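Local structure of putative uncharacterized protein (Pseudomonas putida, 4J25) at residues A60-C63 with R64-A68; A141-R144 with R145-D148; G167-P170 with H171-G174. The protein is a prolyl-4-hydroxylase of the iron- and 2-oxoglutarate-dependent oxygenase superfamily and probably hydroxylates proline residues of protein substrates. All blocks are in the same frame, centred on the assembly; numbering follows the deposited sequence.

Contact 1. Residues A60-C63 with R64-A68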
ATOM      1  N   ALA A  60      -6.867   9.298  -6.742  1.00 18.94           N
ATOM      2  CA  ALA A  60      -5.864  10.078  -7.458  1.00 19.69           C
ATOM      3  C   ALA A  60      -6.156  11.570  -7.303  1.00 20.81           C
ATOM      4  O   ALA A  60      -5.251  12.371  -7.077  1.00 21.24           O
ATOM      5  CB  ALA A  60      -5.823   9.684  -8.934  1.00 20.24           C
ATOM      6  N   ALA A  61      -7.431  11.935  -7.388  1.00 22.97           N
ATOM      7  CA  ALA A  61      -7.836  13.331  -7.272  1.00 27.18           C
ATOM      8  C   ALA A  61      -7.547  13.895  -5.882  1.00 26.86           C
ATOM      9  O   ALA A  61      -7.109  15.044  -5.750  1.00 25.43           O
ATOM     10  CB  ALA A  61      -9.340  13.494  -7.614  1.00 27.22           C
ATOM     11  N   GLU A  62      -7.806  13.098  -4.851  1.00 26.63           N
ATOM     12  CA  GLU A  62      -7.542  13.522  -3.479  1.00 27.29           C
ATOM     13  C   GLU A  62      -6.044  13.617  -3.229  1.00 26.27           C
ATOM     14  O   GLU A  62      -5.578  14.476  -2.488  1.00 26.68           O
ATOM     15  CB  GLU A  62      -8.181  12.542  -2.504  1.00 28.12           C
ATOM     16  CG  GLU A  62      -7.993  12.878  -1.045  1.00 30.94           C
ATOM     17  CD  GLU A  62      -8.670  14.173  -0.627  1.00 33.35           C
ATOM     18  OE1 GLU A  62      -9.443  14.730  -1.435  1.00 34.28           O
ATOM     19  OE2 GLU A  62      -8.424  14.636   0.508  1.00 34.02           O
ATOM     20  N   CYS A  63      -5.286  12.721  -3.852  1.00 26.51           N
ATOM     21  CA  CYS A  63      -3.832  12.740  -3.742  1.00 25.36           C
ATOM     22  C   CYS A  63      -3.315  14.069  -4.273  1.00 28.06           C
ATOM     23  O   CYS A  63      -2.527  14.729  -3.615  1.00 28.08           O
ATOM     24  CB  CYS A  63      -3.213  11.567  -4.514  1.00 23.79           C
ATOM     25  SG  CYS A  63      -1.395  11.455  -4.414  1.00 25.77           S
ATOM     26  N   ARG A  64      -3.773  14.463  -5.463  1.00 29.28           N
ATOM     27  CA  ARG A  64      -3.364  15.734  -6.064  1.00 33.05           C
ATOM     28  C   ARG A  64      -3.813  16.937  -5.232  1.00 31.84           C
ATOM     29  O   ARG A  64      -3.074  17.899  -5.070  1.00 33.58           O
ATOM     30  CB  ARG A  64      -3.902  15.854  -7.494  1.00 34.54           C
ATOM     31  CG  ARG A  64      -3.354  14.801  -8.441  1.00 35.45           C
ATOM     32  CD  ARG A  64      -3.687  15.130  -9.886  1.00 39.54           C
ATOM     33  NE  ARG A  64      -2.736  14.510 -10.802  1.00 42.16           N
ATOM     34  CZ  ARG A  64      -2.891  13.312 -11.366  1.00 44.10           C
ATOM     35  NH1 ARG A  64      -3.979  12.574 -11.131  1.00 43.12           N
ATOM     36  NH2 ARG A  64      -1.948  12.847 -12.180  1.00 45.84           N
ATOM     37  N   ARG A  65      -5.031  16.870  -4.713  1.00 30.06           N
ATOM     38  CA  ARG A  65      -5.569  17.901  -3.826  1.00 31.97           C
ATOM     39  C   ARG A  65      -4.661  18.126  -2.608  1.00 33.03           C
ATOM     40  O   ARG A  65      -4.325  19.254  -2.276  1.00 34.24           O
ATOM     41  CB  ARG A  65      -6.949  17.455  -3.347  1.00 33.37           C
ATOM     42  CG  ARG A  65      -7.999  18.522  -3.278  1.00 37.64           C
ATOM     43  CD  ARG A  65      -9.084  18.129  -2.264  1.00 39.61           C
ATOM     44  NE  ARG A  65      -8.504  17.927  -0.939  1.00 41.81           N
ATOM     45  CZ  ARG A  65      -9.180  17.549   0.145  1.00 44.47           C
ATOM     46  NH1 ARG A  65     -10.491  17.322   0.082  1.00 46.85           N
ATOM     47  NH2 ARG A  65      -8.537  17.387   1.296  1.00 43.73           N
ATOM     48  N   ARG A  66      -4.260  17.042  -1.944  1.00 33.35           N
ATOM     49  CA  ARG A  66      -3.417  17.141  -0.747  1.00 34.81           C
ATOM     50  C   ARG A  66      -2.000  17.602  -1.040  1.00 37.65           C
ATOM     51  O   ARG A  66      -1.340  18.170  -0.168  1.00 39.38           O
ATOM     52  CB  ARG A  66      -3.361  15.802  -0.010  1.00 33.65           C
ATOM     53  CG  ARG A  66      -4.724  15.334   0.429  1.00 33.27           C
ATOM     54  CD  ARG A  66      -4.689  14.477   1.665  1.00 34.87           C
ATOM     55  NE  ARG A  66      -6.043  14.061   2.003  1.00 34.31           N
ATOM     56  CZ  ARG A  66      -6.407  13.547   3.169  1.00 33.75           C
ATOM     57  NH1 ARG A  66      -5.509  13.374   4.124  1.00 34.37           N
ATOM     58  NH2 ARG A  66      -7.676  13.207   3.371  1.00 32.49           N
ATOM     59  N   ASP A  67      -1.529  17.352  -2.257  1.00 38.44           N
ATOM     60  CA  ASP A  67      -0.187  17.761  -2.658  1.00 41.70           C
ATOM     61  C   ASP A  67      -0.122  19.263  -2.853  1.00 44.07           C
ATOM     62  O   ASP A  67       0.934  19.874  -2.666  1.00 46.22           O
ATOM     63  CB  ASP A  67       0.225  17.067  -3.958  1.00 43.07           C
ATOM     64  CG  ASP A  67       1.652  17.401  -4.380  1.00 46.21           C
ATOM     65  OD1 ASP A  67       2.605  16.853  -3.775  1.00 46.35           O
ATOM     66  OD2 ASP A  67       1.820  18.198  -5.329  1.00 48.22           O
ATOM     67  N   ALA A  68      -1.261  19.850  -3.223  1.00 35.86           N
ATOM     68  CA  ALA A  68      -1.332  21.275  -3.527  1.00 36.49           C
ATOM     69  C   ALA A  68      -1.373  22.110  -2.253  1.00 37.72           C
ATOM     70  O   ALA A  68      -2.418  22.663  -1.895  1.00 38.29           O
ATOM     71  CB  ALA A  68      -2.552  21.558  -4.383  1.00 36.18           C
TER
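The C-terminal turns of helix 53-67 hold a salt-bridge network in which E62 meets R65 and R66, three and four residues further on. One oxygen, E62 OE2, does most of the work. Its distance to R66 NE is 2.9 Å, and this bond is a true hydrogen bond as well as a salt bridge, with an N-H...O angle of 159°. The donor reaches the oxygen on its anti side. On the R66 side the oxygen lies close to the guanidinium plane, at the edge of the group. A second, weak bond runs from R66 NH2 to the same E62 OE2 at 3.3 Å. R66 NH2 also bonds to Q101 OE1, so R66 has polar partners both within and outside the helix.

R65 meets the carboxylate in another way. R65 NH2 is 2.9 Å from E62 OE2, but E62 lies over one face of the R65 guanidinium. The oxygen stands well off the R65 plane, so this is an ion pair without a hydrogen bond. The two planes are 74° apart. The E62 and R65 side chains run side by side in the same direction. E62 CG is anti to the backbone N (chi1 -179°) and the chain bends at the next bond, which carries the carboxylate forward along the helix to both arginines. Two positive groups beside one carboxylate would be expected to stabilise its negative charge.

Main-chain i to i+4 bonds join the same turns, such as R64 N to A60 O at 3.0 Å and D67 N to C63 O at 3.1 Å. E62, C63 and R66 pack on F134 of strand 129-137, so this side of the helix rests on the sheet. R64 extends the other way from R66, with NH1 4.1 Å from the CB of A60.

Contact 2. Residues A141-R144 with R145-D148. With MN (manganese (II) ion), chain I; OGA (N-oxalylglycine), chain J.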
ATOM      1  N   ALA A 141      12.291  11.770  -8.711  1.00 32.06           N
ATOM      2  CA  ALA A 141      12.360  11.368  -7.314  1.00 32.05           C
ATOM      3  C   ALA A 141      12.476   9.853  -7.227  1.00 29.58           C
ATOM      4  O   ALA A 141      11.874   9.121  -8.010  1.00 30.97           O
ATOM      5  CB  ALA A 141      11.145  11.854  -6.547  1.00 32.54           C
ATOM      6  N   PHE A 142      13.277   9.395  -6.276  1.00 26.28           N
ATOM      7  CA  PHE A 142      13.412   7.981  -6.019  1.00 25.11           C
ATOM      8  C   PHE A 142      13.455   7.760  -4.526  1.00 24.78           C
ATOM      9  O   PHE A 142      13.584   8.711  -3.759  1.00 24.95           O
ATOM     10  CB  PHE A 142      14.685   7.448  -6.670  1.00 25.52           C
ATOM     11  CG  PHE A 142      15.934   8.157  -6.236  1.00 27.07           C
ATOM     12  CD1 PHE A 142      16.675   7.685  -5.162  1.00 29.61           C
ATOM     13  CD2 PHE A 142      16.379   9.281  -6.909  1.00 27.05           C
ATOM     14  CE1 PHE A 142      17.831   8.330  -4.765  1.00 30.94           C
ATOM     15  CE2 PHE A 142      17.527   9.935  -6.522  1.00 28.16           C
ATOM     16  CZ  PHE A 142      18.260   9.463  -5.449  1.00 30.88           C
ATOM     17  N   TYR A 143      13.336   6.497  -4.124  1.00 24.72           N
ATOM     18  CA  TYR A 143      13.371   6.107  -2.721  1.00 24.97           C
ATOM     19  C   TYR A 143      14.343   4.941  -2.637  1.00 26.50           C
ATOM     20  O   TYR A 143      14.089   3.871  -3.180  1.00 25.08           O
ATOM     21  CB  TYR A 143      11.977   5.673  -2.267  1.00 24.85           C
ATOM     22  CG  TYR A 143      11.709   5.741  -0.779  1.00 27.26           C
ATOM     23  CD1 TYR A 143      12.738   5.778   0.145  1.00 27.62           C
ATOM     24  CD2 TYR A 143      10.401   5.757  -0.301  1.00 29.15           C
ATOM     25  CE1 TYR A 143      12.478   5.836   1.511  1.00 29.30           C
ATOM     26  CE2 TYR A 143      10.129   5.818   1.055  1.00 31.56           C
ATOM     27  CZ  TYR A 143      11.172   5.863   1.954  1.00 32.86           C
ATOM     28  OH  TYR A 143      10.903   5.924   3.300  1.00 37.10           O
ATOM     29  N   ARG A 144      15.461   5.166  -1.959  1.00 29.58           N
ATOM     30  CA  ARG A 144      16.534   4.189  -1.873  1.00 32.33           C
ATOM     31  C   ARG A 144      16.153   2.949  -1.063  1.00 31.27           C
ATOM     32  O   ARG A 144      15.220   2.982  -0.261  1.00 31.24           O
ATOM     33  CB  ARG A 144      17.745   4.861  -1.262  1.00 36.11           C
ATOM     34  CG  ARG A 144      18.178   6.078  -2.054  1.00 38.36           C
ATOM     35  CD  ARG A 144      19.673   6.278  -1.960  1.00 40.14           C
ATOM     36  NE  ARG A 144      20.405   5.125  -2.480  1.00 40.91           N
ATOM     37  CZ  ARG A 144      21.726   4.998  -2.413  1.00 42.56           C
ATOM     38  NH1 ARG A 144      22.451   5.952  -1.847  1.00 42.55           N
ATOM     39  NH2 ARG A 144      22.325   3.918  -2.907  1.00 43.29           N
ATOM     40  N   ARG A 145      16.888   1.856  -1.267  1.00 30.72           N
ATOM     41  CA  ARG A 145      16.528   0.589  -0.646  1.00 27.90           C
ATOM     42  C   ARG A 145      16.354   0.738   0.856  1.00 28.81           C
ATOM     43  O   ARG A 145      17.127   1.411   1.531  1.00 27.54           O
ATOM     44  CB  ARG A 145      17.552  -0.500  -0.943  1.00 28.50           C
ATOM     45  CG  ARG A 145      16.989  -1.893  -0.706  1.00 28.71           C
ATOM     46  CD  ARG A 145      17.996  -2.981  -0.964  1.00 31.72           C
ATOM     47  NE  ARG A 145      18.637  -2.813  -2.263  1.00 34.49           N
ATOM     48  CZ  ARG A 145      19.318  -3.767  -2.884  1.00 34.95           C
ATOM     49  NH1 ARG A 145      19.869  -3.526  -4.061  1.00 34.22           N
ATOM     50  NH2 ARG A 145      19.434  -4.962  -2.331  1.00 37.10           N
ATOM     51  N   HIS A 146      15.319   0.098   1.373  1.00 20.22           N
ATOM     52  CA  HIS A 146      14.997   0.209   2.790  1.00 22.39           C
ATOM     53  C   HIS A 146      14.031  -0.874   3.231  1.00 18.70           C
ATOM     54  O   HIS A 146      13.405  -1.559   2.406  1.00 15.52           O
ATOM     55  CB  HIS A 146      14.415   1.591   3.119  1.00 22.79           C
ATOM     56  CG  HIS A 146      13.038   1.822   2.578  1.00 21.27           C
ATOM     57  ND1 HIS A 146      12.803   2.165   1.267  1.00 21.10           N
ATOM     58  CD2 HIS A 146      11.823   1.766   3.176  1.00 20.12           C
ATOM     59  CE1 HIS A 146      11.502   2.306   1.076  1.00 20.09           C
ATOM     60  NE2 HIS A 146      10.884   2.065   2.217  1.00 19.50           N
ATOM     61  N   LEU A 147      13.944  -1.020   4.549  1.00 18.24           N
ATOM     62  CA  LEU A 147      12.919  -1.828   5.186  1.00 17.23           C
ATOM     63  C   LEU A 147      11.977  -0.874   5.892  1.00 17.46           C
ATOM     64  O   LEU A 147      12.404   0.134   6.446  1.00 18.51           O
ATOM     65  CB  LEU A 147      13.517  -2.782   6.218  1.00 18.27           C
ATOM     66  CG  LEU A 147      14.197  -4.026   5.677  1.00 19.96           C
ATOM     67  CD1 LEU A 147      15.415  -4.386   6.544  1.00 22.75           C
ATOM     68  CD2 LEU A 147      13.223  -5.168   5.625  1.00 18.29           C
ATOM     69  N   ASP A 148      10.696  -1.195   5.881  1.00 17.47           N
ATOM     70  CA  ASP A 148       9.723  -0.339   6.535  1.00 19.95           C
ATOM     71  C   ASP A 148       9.785  -0.486   8.049  1.00 23.54           C
ATOM     72  O   ASP A 148       9.587   0.476   8.770  1.00 30.05           O
ATOM     73  CB  ASP A 148       8.312  -0.646   6.050  1.00 18.71           C
ATOM     74  CG  ASP A 148       8.053  -0.152   4.633  1.00 16.95           C
ATOM     75  OD1 ASP A 148       8.784   0.708   4.109  1.00 15.31           O
ATOM     76  OD2 ASP A 148       7.087  -0.643   4.057  1.00 17.60           O
TER
HETATM   77 MN    MN I 401       8.776   1.486   2.103  1.00 21.32          MN
HETATM   78  C1  OGA J 402       7.312   3.782   1.549  1.00 26.82           C
HETATM   79  C2  OGA J 402       7.544   3.066   0.255  1.00 26.30           C
HETATM   80  C4  OGA J 402       6.927   2.617  -2.095  1.00 27.44           C
HETATM   81  C5  OGA J 402       5.964   3.004  -3.165  1.00 27.05           C
HETATM   82  O1  OGA J 402       6.534   4.779   1.536  1.00 25.81           O
HETATM   83  O2  OGA J 402       7.870   3.378   2.631  1.00 24.23           O
HETATM   84  O2' OGA J 402       8.452   2.252   0.169  1.00 24.18           O
HETATM   85  O3  OGA J 402       5.678   2.173  -4.063  1.00 26.61           O
HETATM   86  N1  OGA J 402       6.691   3.328  -0.882  1.00 27.59           N
HETATM   87  O4  OGA J 402       5.435   4.147  -3.177  1.00 29.72           O
HETATM   88  O   HOH W   1       6.608   0.929   1.895  1.00 14.86           O
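H146 ND1 gives its hydrogen to the carbonyl O of R144 at 3.0 Å. The oxygen lies near the imidazole plane, and the N-H...O angle is 157°. This bond and the metal bond at NE2 together fix the ring's rotation. H146 and D148 form the His-X-Asp part of the facial triad of 2-oxoglutarate oxygenases, which H205 completes on the double-stranded beta-helix. H146 NE2 binds manganese at 2.2 Å. Manganese here takes the place of the iron such enzymes use.

The Y143 ring forms a face-to-face stack with the H146 ring. The centroids are 4.1 Å apart and the planes 17° apart, with H146 CE1 over the centre of the tyrosine ring. The side chains themselves cross at about a right angle. Y143 CE2 also comes within 3.5 Å of C1 of N-oxalylglycine, so one tyrosine touches both the metal-binding histidine and the cosubstrate analogue.

N-oxalylglycine chelates manganese through O2 and O2'; O2' lies at the edge of the H146 ring. D148 binds the metal through OD1. Its other oxygen, OD2, is held by S159 OG and W220 NE1, and it accepts a hydrogen bond from the metal-bound water at 2.7 Å.

Contact 3. Residues G167-P170 with H171-G174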
ATOM      1  N   GLY A 167      -2.629   5.077 -17.250  1.00 29.82           N
ATOM      2  CA  GLY A 167      -1.863   5.089 -18.488  1.00 30.62           C
ATOM      3  C   GLY A 167      -0.356   4.996 -18.332  1.00 30.48           C
ATOM      4  O   GLY A 167       0.389   5.516 -19.169  1.00 31.04           O
ATOM      5  N   TRP A 168       0.097   4.338 -17.268  1.00 28.75           N
ATOM      6  CA  TRP A 168       1.524   4.198 -17.006  1.00 28.05           C
ATOM      7  C   TRP A 168       2.155   3.298 -18.052  1.00 31.76           C
ATOM      8  O   TRP A 168       1.546   2.323 -18.480  1.00 31.00           O
ATOM      9  CB  TRP A 168       1.762   3.596 -15.617  1.00 23.75           C
ATOM     10  CG  TRP A 168       3.117   3.920 -15.098  1.00 22.44           C
ATOM     11  CD1 TRP A 168       4.248   3.165 -15.222  1.00 21.67           C
ATOM     12  CD2 TRP A 168       3.498   5.099 -14.385  1.00 23.27           C
ATOM     13  NE1 TRP A 168       5.303   3.805 -14.634  1.00 21.76           N
ATOM     14  CE2 TRP A 168       4.870   4.996 -14.112  1.00 23.13           C
ATOM     15  CE3 TRP A 168       2.810   6.237 -13.959  1.00 25.53           C
ATOM     16  CZ2 TRP A 168       5.570   5.984 -13.426  1.00 25.07           C
ATOM     17  CZ3 TRP A 168       3.510   7.222 -13.277  1.00 25.76           C
ATOM     18  CH2 TRP A 168       4.871   7.087 -13.016  1.00 25.51           C
ATOM     19  N   GLN A 169       3.368   3.630 -18.477  1.00 34.04           N
ATOM     20  CA  GLN A 169       4.075   2.798 -19.442  1.00 38.77           C
ATOM     21  C   GLN A 169       5.449   2.534 -18.861  1.00 37.01           C
ATOM     22  O   GLN A 169       5.894   3.286 -17.993  1.00 37.62           O
ATOM     23  CB  GLN A 169       4.193   3.486 -20.810  1.00 41.20           C
ATOM     24  CG  GLN A 169       2.857   3.847 -21.488  1.00 44.43           C
ATOM     25  CD  GLN A 169       2.053   2.631 -21.933  1.00 48.21           C
ATOM     26  OE1 GLN A 169       2.556   1.753 -22.649  1.00 49.02           O
ATOM     27  NE2 GLN A 169       0.788   2.578 -21.511  1.00 49.80           N
ATOM     28  N   PRO A 170       6.126   1.473 -19.338  1.00 36.31           N
ATOM     29  CA  PRO A 170       7.440   1.054 -18.836  1.00 33.65           C
ATOM     30  C   PRO A 170       8.519   2.100 -19.067  1.00 37.94           C
ATOM     31  O   PRO A 170       9.514   2.126 -18.349  1.00 33.83           O
ATOM     32  CB  PRO A 170       7.748  -0.195 -19.667  1.00 34.60           C
ATOM     33  CG  PRO A 170       6.432  -0.644 -20.199  1.00 34.67           C
ATOM     34  CD  PRO A 170       5.668   0.607 -20.436  1.00 34.60           C
ATOM     35  N   HIS A 171       8.331   2.942 -20.079  1.00 42.66           N
ATOM     36  CA  HIS A 171       9.270   4.029 -20.350  1.00 46.71           C
ATOM     37  C   HIS A 171       9.241   5.035 -19.203  1.00 42.29           C
ATOM     38  O   HIS A 171      10.154   5.851 -19.050  1.00 43.07           O
ATOM     39  CB  HIS A 171       8.908   4.720 -21.668  1.00 51.85           C
ATOM     40  CG  HIS A 171       8.292   3.795 -22.670  1.00 54.57           C
ATOM     41  ND1 HIS A 171       6.928   3.674 -22.825  1.00 55.82           N
ATOM     42  CD2 HIS A 171       8.850   2.913 -23.532  1.00 55.73           C
ATOM     43  CE1 HIS A 171       6.671   2.771 -23.755  1.00 56.89           C
ATOM     44  NE2 HIS A 171       7.821   2.295 -24.201  1.00 57.11           N
ATOM     45  N   ASP A 172       8.191   4.961 -18.384  1.00 38.02           N
ATOM     46  CA  ASP A 172       7.999   5.921 -17.314  1.00 35.53           C
ATOM     47  C   ASP A 172       8.812   5.582 -16.078  1.00 32.48           C
ATOM     48  O   ASP A 172       9.024   6.437 -15.217  1.00 33.84           O
ATOM     49  CB  ASP A 172       6.513   6.037 -16.963  1.00 35.88           C
ATOM     50  CG  ASP A 172       5.710   6.718 -18.061  1.00 38.19           C
ATOM     51  OD1 ASP A 172       6.249   7.668 -18.668  1.00 39.12           O
ATOM     52  OD2 ASP A 172       4.555   6.309 -18.320  1.00 37.84           O
ATOM     53  N   GLY A 173       9.289   4.347 -15.990  1.00 30.94           N
ATOM     54  CA  GLY A 173      10.041   3.916 -14.822  1.00 26.58           C
ATOM     55  C   GLY A 173       9.169   3.904 -13.576  1.00 22.17           C
ATOM     56  O   GLY A 173       7.997   3.533 -13.628  1.00 20.07           O
ATOM     57  N   GLY A 174       9.755   4.291 -12.449  1.00 21.14           N
ATOM     58  CA  GLY A 174       9.013   4.412 -11.207  1.00 20.36           C
ATOM     59  C   GLY A 174       8.543   3.122 -10.557  1.00 19.43           C
ATOM     60  O   GLY A 174       7.661   3.155  -9.709  1.00 17.27           O
TER
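The W168 indole has D172 CB over one face and G173 O at its edge. The CB sits 3.7 Å from the centroid of the five-membered ring, a CH-pi contact. At the edge, W168 NE1 donates to G173 O at 2.9 Å, and the oxygen lies near the ring plane. The tryptophan is thus held by packing on a face and by a bond that sets its rotation. With chi1 at -158° the indole swings away from its own backbone nitrogen, over to the residues that follow. The H171 imidazole is a second flat group. P170 CD lies over one of its faces, and H171 ND1 is 3.4 Å from Q169 CB.

The backbone here makes a short 3-10 turn. D172 N bonds to Q169 O at 2.9 Å, and G173 N bonds to P170 O at 3.2 Å. In both bonds the donor stands above the carbonyl plane. D172 also reaches back with its side chain: OD2 accepts from Q169 N at 2.9 Å, on the anti side and tilted out of the carboxylate plane. Q169 and D172 therefore grip each other twice, once through the main chain and once through the carboxylate. R212 adds a long, weak ion pair to D172 OD2.

The turn belongs to the loop joining strand 156-163 to strand 176-179. W168 packs on E189, P190 and R212, in neighbouring loops. Backbone bonds tie D172 to G211 and G174 to P209. G174 O accepts from R214 NE, at the start of strand 214-222, and the same arginine binds N-oxalylglycine through NH1.

How the contacts relate
Along the chain the contacts come in series: 60-68, then 141-148, then 167-174. Contact 1 lies on helix 53-67, which packs against F134 and L215 of the five-stranded sheet, away from the metal. Contact 2 includes strand 143-144 and continues into the metal site. Contact 3 lies in the loop before strand 176-179 of the three-stranded sheet. Their centres are about 22 Å (1 and 2), 20 Å (1 and 3) and 18 Å (2 and 3) apart, and none touch. Contacts 2 and 3 both fall in the sequence typical of the 2-oxoglutarate oxygenase superfamily. Contact 2 forms part of the cosubstrate site; contact 3 lies away from it and is linked to it through R214.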